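Side-chain contacts in protein CbbY (Rhodobacter sphaeroides, PDB 4UAS), which removes one phosphate from xylulose 1,5-bisphosphate, a potent inhibitor of Rubisco, in a magnesium-dependent hydrolysis: residues 5-10 with 136-141; 121-126 with 132-137; 149-152 with 156-159. All coordinates share one frame; numbering follows the deposited sequence.

All three contacts belong to the parallel-sheet domain of a HAD-type hydrolase. Interactions 1 and 3 are buried and share the active-site phosphate. Interaction 2 is only partly buried, though its helix carries N121 of the substrate site. Interactions 1 and 2 overlap in E136 and I137 and touch directly: the ring of F138 packs on C126 and I141 packs on A134. Interactions 1 and 3 meet through the salt bridge between D8 and K151. The chemistry follows the place in the fold. Interaction 1 is an aromatic pair next to the metal-binding residues. Interaction 2 is built on a carboxylate, a backbone N-H and water. Interaction 3 lays a lysine's methylenes on I156 and Y157 while its charged end reaches the phosphate.

Interaction 1 of 3, residues 5-10 with 136-141; sequences ILFDVD and EIFDVI. With MG (magnesium ion), chain D; PO4 (phosphate ion), chain C.
The HAD nucleophile loop leaves strand 4-7 here, and F7, the residue just before the nucleophile, meets F138 of the segment leading into edge strand 140-142. The two rings form an offset edge-to-face pair, with centroids 5.9 Å apart and planes at 65°. F138 gives the edge and F7 the face. The closest atoms are F7 CD2 and F138 CE1, at 3.8 Å. F138 has CG anti to its carbonyl carbon (chi1 -62°), which carries the ring toward strand 4-7. I137 CG2 lies over one face of the F138 ring.

Just past F7 the chain turns into the catalytic site. D8, inferred to be the nucleophile, binds the magnesium ion through OD2 at 2.1 Å. D10, the inferred proton donor, binds it through its backbone O at 2.2 Å. Phosphate O4, two waters and D176 complete the shell. Phosphate O3 takes two backbone hydrogen bonds, a nearly straight one from D10 N (2.8 Å, 165°) and a more bent one from V9 N (3.1 Å). T12 also hydrogen-bonds D8 OD2.

Strand 110-114 lies between strands 4-7 and 140-142 in the sheet, so the phenylalanines meet across it on one face. F138 also touches V113 of that strand. L100 and I101 of helix 97-107 pack on F7.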
ATOM      1  N   ILE A   5       0.343  -9.402  12.345  1.00  9.94           N
ATOM      2  CA  ILE A   5       0.970  -9.105  11.064  1.00  8.72           C
ATOM      3  C   ILE A   5       0.340  -7.867  10.516  1.00  9.31           C
ATOM      4  O   ILE A   5      -0.890  -7.756  10.448  1.00 10.02           O
ATOM      5  CB  ILE A   5       0.806 -10.292  10.058  1.00 10.33           C
ATOM      6  CG1 ILE A   5       1.189 -11.636  10.659  1.00 11.13           C
ATOM      7  CG2 ILE A   5       1.577  -9.990   8.807  1.00 10.53           C
ATOM      8  CD1 ILE A   5       0.735 -12.843   9.851  1.00 13.29           C
ATOM      9  N   LEU A   6       1.222  -6.973  10.074  1.00  7.72           N
ATOM     10  CA  LEU A   6       0.824  -5.672   9.507  1.00  8.30           C
ATOM     11  C   LEU A   6       1.186  -5.676   8.020  1.00  8.31           C
ATOM     12  O   LEU A   6       2.347  -5.878   7.668  1.00  9.83           O
ATOM     13  CB  LEU A   6       1.477  -4.530  10.252  1.00  8.51           C
ATOM     14  CG  LEU A   6       1.063  -4.416  11.699  1.00  9.62           C
ATOM     15  CD1 LEU A   6       1.889  -5.263  12.613  1.00 11.16           C
ATOM     16  CD2 LEU A   6       1.155  -2.963  12.179  1.00 13.32           C
ATOM     17  N   PHE A   7       0.210  -5.489   7.177  1.00  8.19           N
ATOM     18  CA  PHE A   7       0.361  -5.502   5.730  1.00  7.39           C
ATOM     19  C   PHE A   7       0.293  -4.133   5.106  1.00  7.34           C
ATOM     20  O   PHE A   7      -0.654  -3.399   5.276  1.00  8.34           O
ATOM     21  CB  PHE A   7      -0.754  -6.305   5.070  1.00  8.24           C
ATOM     22  CG  PHE A   7      -0.751  -7.778   5.417  1.00  9.09           C
ATOM     23  CD1 PHE A   7      -0.161  -8.709   4.566  1.00  9.69           C
ATOM     24  CD2 PHE A   7      -1.375  -8.242   6.559  1.00 10.77           C
ATOM     25  CE1 PHE A   7      -0.227 -10.083   4.866  1.00 11.21           C
ATOM     26  CE2 PHE A   7      -1.369  -9.585   6.864  1.00 12.79           C
ATOM     27  CZ  PHE A   7      -0.830 -10.489   6.015  1.00 12.16           C
ATOM     28  N   ASP A   8       1.329  -3.803   4.305  1.00  7.28           N
ATOM     29  CA  ASP A   8       1.223  -2.813   3.297  1.00  7.37           C
ATOM     30  C   ASP A   8       0.138  -3.236   2.288  1.00  7.23           C
ATOM     31  O   ASP A   8      -0.175  -4.409   2.186  1.00  8.06           O
ATOM     32  CB  ASP A   8       2.574  -2.700   2.617  1.00  8.53           C
ATOM     33  CG  ASP A   8       2.665  -1.672   1.561  1.00  8.94           C
ATOM     34  OD1 ASP A   8       2.248  -0.515   1.839  1.00 11.22           O
ATOM     35  OD2 ASP A   8       2.993  -1.977   0.396  1.00  9.80           O
ATOM     36  N   VAL A   9      -0.363  -2.286   1.511  1.00  7.03           N
ATOM     37  CA  VAL A   9      -1.352  -2.585   0.487  1.00  7.19           C
ATOM     38  C   VAL A   9      -0.773  -2.603  -0.930  1.00  7.42           C
ATOM     39  O   VAL A   9      -0.633  -3.650  -1.549  1.00  8.06           O
ATOM     40  CB  VAL A   9      -2.619  -1.673   0.595  1.00  8.02           C
ATOM     41  CG1 VAL A   9      -3.578  -1.918  -0.554  1.00  9.29           C
ATOM     42  CG2 VAL A   9      -3.291  -1.893   1.925  1.00  9.11           C
ATOM     43  N   ASP A  10      -0.416  -1.431  -1.433  1.00  7.24           N
ATOM     44  CA  ASP A  10       0.014  -1.308  -2.829  1.00  7.37           C
ATOM     45  C   ASP A  10       1.352  -1.988  -3.056  1.00  7.58           C
ATOM     46  O   ASP A  10       2.360  -1.610  -2.497  1.00  8.49           O
ATOM     47  CB  ASP A  10       0.093   0.154  -3.245  1.00  8.43           C
ATOM     48  CG  ASP A  10      -1.235   0.857  -3.196  1.00  9.89           C
ATOM     49  OD1 ASP A  10      -2.207   0.322  -3.767  1.00 10.14           O
ATOM     50  OD2 ASP A  10      -1.297   1.933  -2.529  1.00 12.50           O
ATOM     51  N   GLU A 136     -13.828  -7.403   7.618  1.00 18.14           N
ATOM     52  CA  GLU A 136     -13.872  -8.809   7.873  1.00 17.68           C
ATOM     53  C   GLU A 136     -12.584  -9.591   7.682  1.00 20.83           C
ATOM     54  O   GLU A 136     -12.508 -10.781   8.001  1.00 25.97           O
ATOM     55  CB  GLU A 136     -14.968  -9.450   6.959  1.00 21.90           C
ATOM     56  CG  GLU A 136     -16.378  -9.062   7.366  1.00 27.47           C
ATOM     57  CD  GLU A 136     -17.466  -9.719   6.520  1.00 27.94           C
ATOM     58  OE1 GLU A 136     -17.200 -10.782   5.903  1.00 31.11           O
ATOM     59  OE2 GLU A 136     -18.558  -9.144   6.577  1.00 43.61           O
ATOM     60  N   ILE A 137     -11.602  -8.943   7.046  1.00 16.40           N
ATOM     61  CA  ILE A 137     -10.272  -9.521   6.839  1.00 15.71           C
ATOM     62  C   ILE A 137      -9.299  -9.013   7.877  1.00 13.97           C
ATOM     63  O   ILE A 137      -8.592  -9.803   8.475  1.00 16.47           O
ATOM     64  CB  ILE A 137      -9.749  -9.252   5.415  1.00 15.69           C
ATOM     65  CG1 ILE A 137     -10.756  -9.743   4.361  1.00 18.49           C
ATOM     66  CG2 ILE A 137      -8.373  -9.893   5.153  1.00 17.36           C
ATOM     67  CD1 ILE A 137     -10.988 -11.220   4.391  1.00 24.73           C
ATOM     68  N   PHE A 138      -9.280  -7.671   8.065  1.00 12.49           N
ATOM     69  CA  PHE A 138      -8.279  -7.015   8.925  1.00 11.57           C
ATOM     70  C   PHE A 138      -8.964  -6.524  10.198  1.00 12.07           C
ATOM     71  O   PHE A 138     -10.006  -5.846  10.156  1.00 14.61           O
ATOM     72  CB  PHE A 138      -7.637  -5.886   8.157  1.00 11.61           C
ATOM     73  CG  PHE A 138      -6.914  -6.388   6.926  1.00 10.63           C
ATOM     74  CD1 PHE A 138      -5.666  -7.007   7.041  1.00 11.13           C
ATOM     75  CD2 PHE A 138      -7.449  -6.245   5.670  1.00 10.70           C
ATOM     76  CE1 PHE A 138      -5.033  -7.512   5.907  1.00 10.65           C
ATOM     77  CE2 PHE A 138      -6.827  -6.747   4.540  1.00 11.25           C
ATOM     78  CZ  PHE A 138      -5.604  -7.376   4.648  1.00 11.54           C
ATOM     79  N   ASP A 139      -8.311  -6.782  11.307  1.00 11.01           N
ATOM     80  CA  ASP A 139      -8.784  -6.331  12.627  1.00 12.00           C
ATOM     81  C   ASP A 139      -8.607  -4.817  12.777  1.00 11.33           C
ATOM     82  O   ASP A 139      -9.386  -4.165  13.493  1.00 12.71           O
ATOM     83  CB  ASP A 139      -8.030  -7.082  13.697  1.00 13.44           C
ATOM     84  CG  ASP A 139      -8.248  -8.572  13.591  1.00 18.09           C
ATOM     85  OD1 ASP A 139      -9.343  -8.978  13.889  1.00 28.51           O
ATOM     86  OD2 ASP A 139      -7.364  -9.290  13.084  1.00 18.22           O
ATOM     87  N   VAL A 140      -7.594  -4.262  12.126  1.00 10.15           N
ATOM     88  CA  VAL A 140      -7.225  -2.861  12.220  1.00 10.48           C
ATOM     89  C   VAL A 140      -6.893  -2.365  10.833  1.00  9.62           C
ATOM     90  O   VAL A 140      -6.175  -3.043  10.081  1.00 10.25           O
ATOM     91  CB  VAL A 140      -6.002  -2.678  13.148  1.00 11.82           C
ATOM     92  CG1 VAL A 140      -5.376  -1.280  13.019  1.00 12.14           C
ATOM     93  CG2 VAL A 140      -6.389  -2.937  14.616  1.00 13.77           C
ATOM     94  N   ILE A 141      -7.413  -1.191  10.451  1.00 10.54           N
ATOM     95  CA  ILE A 141      -7.105  -0.571   9.181  1.00 10.22           C
ATOM     96  C   ILE A 141      -6.572   0.812   9.455  1.00 10.51           C
ATOM     97  O   ILE A 141      -7.293   1.704   9.923  1.00 12.16           O
ATOM     98  CB  ILE A 141      -8.300  -0.522   8.199  1.00 12.55           C
ATOM     99  CG1 ILE A 141      -8.774  -1.969   7.908  1.00 15.14           C
ATOM    100  CG2 ILE A 141      -7.942   0.176   6.893  1.00 15.02           C
ATOM    101  CD1 ILE A 141     -10.080  -2.048   7.186  1.00 22.75           C
TER
HETATM  102 MG    MG D 302       3.614  -0.571  -1.051  1.00  8.91          MG
HETATM  103  P   PO4 C 301       1.023   1.629   0.207  1.00 11.51           P
HETATM  104  O1  PO4 C 301       1.519   2.458   1.462  1.00 11.78           O
HETATM  105  O2  PO4 C 301       0.495   2.679  -0.856  1.00 16.35           O
HETATM  106  O3  PO4 C 301      -0.118   0.654   0.440  1.00  9.94           O
HETATM  107  O4  PO4 C 301       2.221   0.903  -0.495  1.00 10.75           O
HETATM  108  O   HOH W   1       4.448   0.433  -2.561  1.00 15.17           O
HETATM  109  O   HOH W   2       5.043   0.318   0.391  1.00  8.75           O

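Interaction 2 of 3, residues 121-126 with 132-137; sequences NVEALC and HPAREI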
ATOM      1  N   ASN A 121      -9.936   2.792  -1.406  1.00 10.09           N
ATOM      2  CA  ASN A 121      -9.136   1.879  -2.185  1.00  9.85           C
ATOM      3  C   ASN A 121      -8.893   0.539  -1.501  1.00  9.37           C
ATOM      4  O   ASN A 121      -8.914  -0.496  -2.115  1.00  9.86           O
ATOM      5  CB  ASN A 121      -7.790   2.524  -2.531  1.00 10.66           C
ATOM      6  CG  ASN A 121      -7.912   3.787  -3.379  1.00 10.02           C
ATOM      7  OD1 ASN A 121      -8.880   4.032  -4.048  1.00 13.39           O
ATOM      8  ND2 ASN A 121      -6.885   4.571  -3.342  1.00 10.39           N
ATOM      9  N   VAL A 122      -8.692   0.586  -0.174  1.00  9.87           N
ATOM     10  CA  VAL A 122      -8.555  -0.627   0.602  1.00  9.43           C
ATOM     11  C   VAL A 122      -9.838  -1.465   0.480  1.00  9.76           C
ATOM     12  O   VAL A 122      -9.820  -2.668   0.342  1.00 10.20           O
ATOM     13  CB  VAL A 122      -8.225  -0.295   2.055  1.00 10.46           C
ATOM     14  CG1 VAL A 122      -8.132  -1.554   2.922  1.00 10.98           C
ATOM     15  CG2 VAL A 122      -6.961   0.499   2.200  1.00 11.11           C
ATOM     16  N   GLU A 123     -10.976  -0.767   0.696  1.00  9.99           N
ATOM     17  CA  GLU A 123     -12.260  -1.451   0.639  1.00 11.19           C
ATOM     18  C   GLU A 123     -12.497  -2.075  -0.722  1.00  9.21           C
ATOM     19  O   GLU A 123     -12.923  -3.213  -0.817  1.00 11.34           O
ATOM     20  CB  GLU A 123     -13.406  -0.482   0.980  1.00 12.38           C
ATOM     21  CG  GLU A 123     -13.438  -0.106   2.449  1.00 13.63           C
ATOM     22  CD  GLU A 123     -13.889  -1.250   3.301  1.00 15.98           C
ATOM     23  OE1 GLU A 123     -14.328  -2.373   2.816  1.00 17.04           O
ATOM     24  OE2 GLU A 123     -13.877  -1.062   4.534  1.00 20.83           O
ATOM     25  N   ALA A 124     -12.168  -1.345  -1.780  1.00 10.32           N
ATOM     26  CA  ALA A 124     -12.374  -1.877  -3.136  1.00  9.82           C
ATOM     27  C   ALA A 124     -11.506  -3.108  -3.374  1.00  9.45           C
ATOM     28  O   ALA A 124     -11.946  -4.109  -3.940  1.00  9.83           O
ATOM     29  CB  ALA A 124     -12.085  -0.754  -4.141  1.00 11.84           C
ATOM     30  N   LEU A 125     -10.239  -3.064  -2.937  1.00 10.01           N
ATOM     31  CA  LEU A 125      -9.380  -4.202  -3.062  1.00 10.13           C
ATOM     32  C   LEU A 125      -9.850  -5.421  -2.304  1.00 10.18           C
ATOM     33  O   LEU A 125      -9.843  -6.523  -2.815  1.00 11.33           O
ATOM     34  CB  LEU A 125      -7.943  -3.815  -2.659  1.00 10.80           C
ATOM     35  CG  LEU A 125      -6.918  -4.950  -2.774  1.00 10.88           C
ATOM     36  CD1 LEU A 125      -5.500  -4.322  -2.864  1.00 16.88           C
ATOM     37  CD2 LEU A 125      -6.811  -5.763  -1.483  1.00 18.54           C
ATOM     38  N   CYS A 126     -10.321  -5.232  -1.094  1.00  9.81           N
ATOM     39  CA  CYS A 126     -10.811  -6.351  -0.323  1.00 10.07           C
ATOM     40  C   CYS A 126     -12.083  -6.956  -0.905  1.00 11.01           C
ATOM     41  O   CYS A 126     -12.169  -8.185  -1.020  1.00 12.47           O
ATOM     42  CB  CYS A 126     -11.013  -5.970   1.136  1.00 11.98           C
ATOM     43  SG  CYS A 126      -9.492  -5.653   2.013  1.00 12.44           S
ATOM     44  N   HIS A 132     -14.714  -9.949   0.573  1.00 15.86           N
ATOM     45  CA  HIS A 132     -15.309  -9.441   1.847  1.00 16.74           C
ATOM     46  C   HIS A 132     -15.040  -7.962   2.006  1.00 16.48           C
ATOM     47  O   HIS A 132     -14.051  -7.443   1.488  1.00 16.14           O
ATOM     48  CB  HIS A 132     -14.576 -10.154   3.005  1.00 21.45           C
ATOM     49  CG  HIS A 132     -14.794 -11.649   3.081  1.00 21.70           C
ATOM     50  ND1 HIS A 132     -16.003 -12.191   3.373  1.00 38.08           N
ATOM     51  CD2 HIS A 132     -13.962 -12.694   2.825  1.00 25.08           C
ATOM     52  CE1 HIS A 132     -15.913 -13.506   3.342  1.00 30.91           C
ATOM     53  NE2 HIS A 132     -14.683 -13.843   3.004  1.00 25.47           N
ATOM     54  N   PRO A 133     -15.871  -7.244   2.808  1.00 18.65           N
ATOM     55  CA  PRO A 133     -15.451  -5.909   3.270  1.00 17.83           C
ATOM     56  C   PRO A 133     -14.137  -5.977   4.046  1.00 15.65           C
ATOM     57  O   PRO A 133     -13.843  -7.050   4.618  1.00 15.22           O
ATOM     58  CB  PRO A 133     -16.591  -5.485   4.223  1.00 22.24           C
ATOM     59  CG  PRO A 133     -17.325  -6.732   4.519  1.00 29.56           C
ATOM     60  CD  PRO A 133     -17.078  -7.738   3.478  1.00 21.33           C
ATOM     61  N   ALA A 134     -13.367  -4.925   4.000  1.00 14.63           N
ATOM     62  CA  ALA A 134     -12.043  -4.974   4.581  1.00 13.86           C
ATOM     63  C   ALA A 134     -12.033  -5.366   6.033  1.00 13.20           C
ATOM     64  O   ALA A 134     -11.089  -6.027   6.524  1.00 13.73           O
ATOM     65  CB  ALA A 134     -11.385  -3.636   4.368  1.00 14.04           C
ATOM     66  N   ARG A 135     -13.066  -4.922   6.771  1.00 14.36           N
ATOM     67  CA  ARG A 135     -13.111  -5.101   8.205  1.00 17.50           C
ATOM     68  C   ARG A 135     -13.433  -6.555   8.582  1.00 18.36           C
ATOM     69  O   ARG A 135     -13.287  -6.909   9.748  1.00 23.06           O
ATOM     70  CB  ARG A 135     -14.056  -4.027   8.830  1.00 19.90           C
ATOM     71  CG  ARG A 135     -13.427  -2.622   8.633  1.00 20.63           C
ATOM     72  CD  ARG A 135     -14.272  -1.397   9.086  1.00 23.22           C
ATOM     73  NE  ARG A 135     -13.712  -0.165   8.547  1.00 23.18           N
ATOM     74  CZ  ARG A 135     -12.663   0.514   9.034  1.00 20.80           C
ATOM     75  NH1 ARG A 135     -12.097   0.146  10.214  1.00 20.28           N
ATOM     76  NH2 ARG A 135     -12.174   1.566   8.373  1.00 23.07           N
ATOM     77  N   GLU A 136     -13.828  -7.403   7.618  1.00 18.14           N
ATOM     78  CA  GLU A 136     -13.872  -8.809   7.873  1.00 17.68           C
ATOM     79  C   GLU A 136     -12.584  -9.591   7.682  1.00 20.83           C
ATOM     80  O   GLU A 136     -12.508 -10.781   8.001  1.00 25.97           O
ATOM     81  CB  GLU A 136     -14.968  -9.450   6.959  1.00 21.90           C
ATOM     82  CG  GLU A 136     -16.378  -9.062   7.366  1.00 27.47           C
ATOM     83  CD  GLU A 136     -17.466  -9.719   6.520  1.00 27.94           C
ATOM     84  OE1 GLU A 136     -17.200 -10.782   5.903  1.00 31.11           O
ATOM     85  OE2 GLU A 136     -18.558  -9.144   6.577  1.00 43.61           O
ATOM     86  N   ILE A 137     -11.602  -8.943   7.046  1.00 16.40           N
ATOM     87  CA  ILE A 137     -10.272  -9.521   6.839  1.00 15.71           C
ATOM     88  C   ILE A 137      -9.299  -9.013   7.877  1.00 13.97           C
ATOM     89  O   ILE A 137      -8.592  -9.803   8.475  1.00 16.47           O
ATOM     90  CB  ILE A 137      -9.749  -9.252   5.415  1.00 15.69           C
ATOM     91  CG1 ILE A 137     -10.756  -9.743   4.361  1.00 18.49           C
ATOM     92  CG2 ILE A 137      -8.373  -9.893   5.153  1.00 17.36           C
ATOM     93  CD1 ILE A 137     -10.988 -11.220   4.391  1.00 24.73           C
TER
HETATM   94  O   HOH W   3     -15.129  -2.776   5.984  1.00 20.57           O
HETATM   95  O   HOH W   4     -13.826   1.234   5.961  1.00 21.33           O
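E123 of helix 119-129 accepts a hydrogen bond from the backbone N of A134. The A134 N to E123 OE1 distance is 3.0 Å and the bond is almost straight, at 176°. The N-H reaches OE1 from above the carboxylate plane, about 40° out of it. The other oxygen, OE2, is held by two waters, and both donate to it. One water lies 2.6 Å from E123 OE2 and accepts from R135 N. The second lies 2.7 Å from E123 OE2 and accepts from R135 NE, in the plane of the guanidinium at its edge. The charged groups themselves stay apart, since E123 OE2 and R135 NE are 4.1 Å from each other. The E123 chain bends at the CB-CG bond (chi2 -71°), which brings the carboxylate to the loop. At the other end H132 N makes a weak hydrogen bond to C126 O, at 3.5 Å.

The packing centres on A134. Its CB points toward the helix and sits 3.6 Å from C126 SG. V122 CG1 touches the same methyl from one turn earlier. The E123 carboxylate lies against it too. The C126 sulfur faces A134. F138 touches C126, and I141 of strand 140-142 packs on A134 and R135.

The contact closes the turn between helix 119-129 and the edge strand of the sheet. The same helix carries N121 of the substrate site, whose ND2 hydrogen-bonds T117. One glutamate takes a backbone N-H directly and two further N-H groups through water. The arginine charge nearby probably helps to keep E123 ionised, although no salt bridge forms. The loop is therefore tied to the helix chiefly by the E123 carboxylate, directly and through water, with a small apolar patch beneath.

Interaction 3 of 3, residues 149-152 with 156-159; sequences EKKP and IYRL. With PO4 (phosphate ion), chain C.
K151, I156 and Y157 carry this contact, with K151 burying the most surface. The lysine lies in the loop before helix 155-164, just ahead of a cis peptide bond to P152. Its chain runs extended beyond CG (chi2 -175°), past the first residues of the helix and into the active site. I156 CG2 touches the aliphatic part, 3.8 Å from K151 CE and 4.0 Å from K151 CG. The chi1 of I156 (-162°) puts CG2 between the backbone N and the carbonyl carbon, on the lysine side. Y157 CE1 also approaches the terminal methylene, 3.9 Å from K151 CE. Both side chains cross the lysine obliquely. One water bridges the backbones, donating to E149 O and accepting from I156 N (2.9 Å).

The ammonium group goes on beyond the apolar contacts. K151 NZ hydrogen-bonds phosphate O1 at 3.2 Å and forms salt bridges with E175 and with D8, the inferred nucleophile. It also donates to A114 O. Y157 OH hydrogen-bonds E175, so the tyrosine steadies a partner of the lysine as well as touching its chain. A183 of helix 178-186 packs on both K151 and Y157. With an alanine at K151, D8, E175 and phosphate O1 would probably lose the ammonium group they share, and a gap would be likely beside I156 and Y157.

Apolar groups thus flank the methylenes, while D8, E175, the phosphate and A114 O bind the ammonium end. The buried charge is likely to balance negative charge on the phosphate and E175, consistent with the conserved lysine of HAD phosphatases.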
ATOM      1  N   GLU A 149       1.798  12.537   8.623  1.00 10.14           N
ATOM      2  CA  GLU A 149       3.018  12.272   7.856  1.00 10.21           C
ATOM      3  C   GLU A 149       2.992  10.830   7.349  1.00  8.59           C
ATOM      4  O   GLU A 149       2.914   9.910   8.146  1.00  8.85           O
ATOM      5  CB  GLU A 149       4.223  12.494   8.757  1.00 13.27           C
ATOM      6  CG  GLU A 149       4.358  13.807   9.414  1.00 18.09           C
ATOM      7  CD  GLU A 149       4.595  14.890   8.462  1.00 27.30           C
ATOM      8  OE1 GLU A 149       5.210  14.658   7.425  1.00 36.12           O
ATOM      9  OE2 GLU A 149       4.197  16.048   8.845  1.00 40.64           O
ATOM     10  N   LYS A 150       3.038  10.684   6.033  1.00  9.37           N
ATOM     11  CA  LYS A 150       2.949   9.387   5.389  1.00  8.75           C
ATOM     12  C   LYS A 150       4.341   8.734   5.278  1.00  7.42           C
ATOM     13  O   LYS A 150       5.390   9.345   5.522  1.00  8.40           O
ATOM     14  CB  LYS A 150       2.290   9.486   3.994  1.00  8.88           C
ATOM     15  CG  LYS A 150       0.789   9.864   4.107  1.00 10.85           C
ATOM     16  CD  LYS A 150       0.177   9.912   2.709  1.00 11.22           C
ATOM     17  CE  LYS A 150      -1.316   9.942   2.674  1.00 12.27           C
ATOM     18  NZ  LYS A 150      -1.802  11.210   3.230  1.00 11.42           N
ATOM     19  N   LYS A 151       4.322   7.440   4.979  1.00  7.78           N
ATOM     20  CA  LYS A 151       5.564   6.676   4.767  1.00  7.36           C
ATOM     21  C   LYS A 151       6.488   7.507   3.871  1.00  7.54           C
ATOM     22  O   LYS A 151       6.040   8.068   2.867  1.00  8.29           O
ATOM     23  CB  LYS A 151       5.281   5.308   4.147  1.00  6.97           C
ATOM     24  CG  LYS A 151       4.339   4.418   4.980  1.00  6.90           C
ATOM     25  CD  LYS A 151       4.195   3.025   4.348  1.00  8.22           C
ATOM     26  CE  LYS A 151       3.009   2.264   4.857  1.00  8.28           C
ATOM     27  NZ  LYS A 151       2.779   1.022   4.066  1.00  8.49           N
ATOM     28  N   PRO A 152       7.767   7.658   4.203  1.00  7.68           N
ATOM     29  CA  PRO A 152       8.560   6.833   5.119  1.00  7.73           C
ATOM     30  C   PRO A 152       8.425   7.130   6.605  1.00  7.37           C
ATOM     31  O   PRO A 152       9.023   6.435   7.420  1.00  8.23           O
ATOM     32  CB  PRO A 152      10.005   7.113   4.670  1.00  8.35           C
ATOM     33  CG  PRO A 152       9.936   8.529   4.158  1.00  8.91           C
ATOM     34  CD  PRO A 152       8.623   8.590   3.422  1.00  7.91           C
ATOM     35  N   ILE A 156       2.032   5.778  10.533  1.00  7.24           N
ATOM     36  CA  ILE A 156       0.906   4.934  10.226  1.00  7.27           C
ATOM     37  C   ILE A 156       1.065   3.554  10.907  1.00  7.23           C
ATOM     38  O   ILE A 156       0.075   2.941  11.329  1.00  7.73           O
ATOM     39  CB  ILE A 156       0.724   4.787   8.702  1.00  7.49           C
ATOM     40  CG1 ILE A 156      -0.671   4.280   8.356  1.00  8.64           C
ATOM     41  CG2 ILE A 156       1.840   4.013   8.041  1.00  8.04           C
ATOM     42  CD1 ILE A 156      -1.801   5.247   8.731  1.00  9.48           C
ATOM     43  N   TYR A 157       2.291   3.030  10.993  1.00  7.38           N
ATOM     44  CA  TYR A 157       2.553   1.808  11.718  1.00  6.94           C
ATOM     45  C   TYR A 157       2.372   1.958  13.201  1.00  7.38           C
ATOM     46  O   TYR A 157       1.853   1.075  13.883  1.00  8.31           O
ATOM     47  CB  TYR A 157       3.946   1.250  11.387  1.00  7.79           C
ATOM     48  CG  TYR A 157       4.047   0.501  10.063  1.00  7.40           C
ATOM     49  CD1 TYR A 157       4.673   1.008   8.960  1.00  7.56           C
ATOM     50  CD2 TYR A 157       3.515  -0.772   9.972  1.00  8.64           C
ATOM     51  CE1 TYR A 157       4.771   0.271   7.774  1.00  7.87           C
ATOM     52  CE2 TYR A 157       3.601  -1.513   8.825  1.00  8.99           C
ATOM     53  CZ  TYR A 157       4.205  -0.994   7.712  1.00  7.81           C
ATOM     54  OH  TYR A 157       4.315  -1.767   6.599  1.00  9.99           O
ATOM     55  N   ARG A 158       2.819   3.093  13.755  1.00  7.81           N
ATOM     56  CA  ARG A 158       2.568   3.380  15.178  1.00  7.90           C
ATOM     57  C   ARG A 158       1.092   3.433  15.494  1.00  7.52           C
ATOM     58  O   ARG A 158       0.670   2.918  16.545  1.00  9.01           O
ATOM     59  CB  ARG A 158       3.263   4.673  15.562  1.00  8.57           C
ATOM     60  CG  ARG A 158       4.782   4.586  15.483  1.00  9.57           C
ATOM     61  CD  ARG A 158       5.482   5.898  15.743  1.00 12.38           C
ATOM     62  NE  ARG A 158       6.921   5.731  15.712  1.00 13.96           N
ATOM     63  CZ  ARG A 158       7.791   6.566  15.203  1.00 12.52           C
ATOM     64  NH1 ARG A 158       7.425   7.703  14.590  1.00 14.95           N
ATOM     65  NH2 ARG A 158       9.061   6.242  15.300  1.00 14.37           N
ATOM     66  N   LEU A 159       0.303   4.010  14.608  1.00  7.84           N
ATOM     67  CA  LEU A 159      -1.163   4.034  14.789  1.00  8.39           C
ATOM     68  C   LEU A 159      -1.693   2.612  14.817  1.00  8.14           C
ATOM     69  O   LEU A 159      -2.442   2.216  15.712  1.00  9.65           O
ATOM     70  CB  LEU A 159      -1.785   4.861  13.663  1.00  8.98           C
ATOM     71  CG  LEU A 159      -3.294   4.732  13.515  1.00 11.07           C
ATOM     72  CD1 LEU A 159      -4.055   5.062  14.740  1.00 13.53           C
ATOM     73  CD2 LEU A 159      -3.775   5.444  12.270  1.00 12.16           C
TER
HETATM   74  P   PO4 C 301       1.023   1.629   0.207  1.00 11.51           P
HETATM   75  O1  PO4 C 301       1.519   2.458   1.462  1.00 11.78           O
HETATM   76  O2  PO4 C 301       0.495   2.679  -0.856  1.00 16.35           O
HETATM   77  O3  PO4 C 301      -0.118   0.654   0.440  1.00  9.94           O
HETATM   78  O4  PO4 C 301       2.221   0.903  -0.495  1.00 10.75           O
HETATM   79  O   HOH W   5       3.175   7.168   8.236  1.00  8.07           O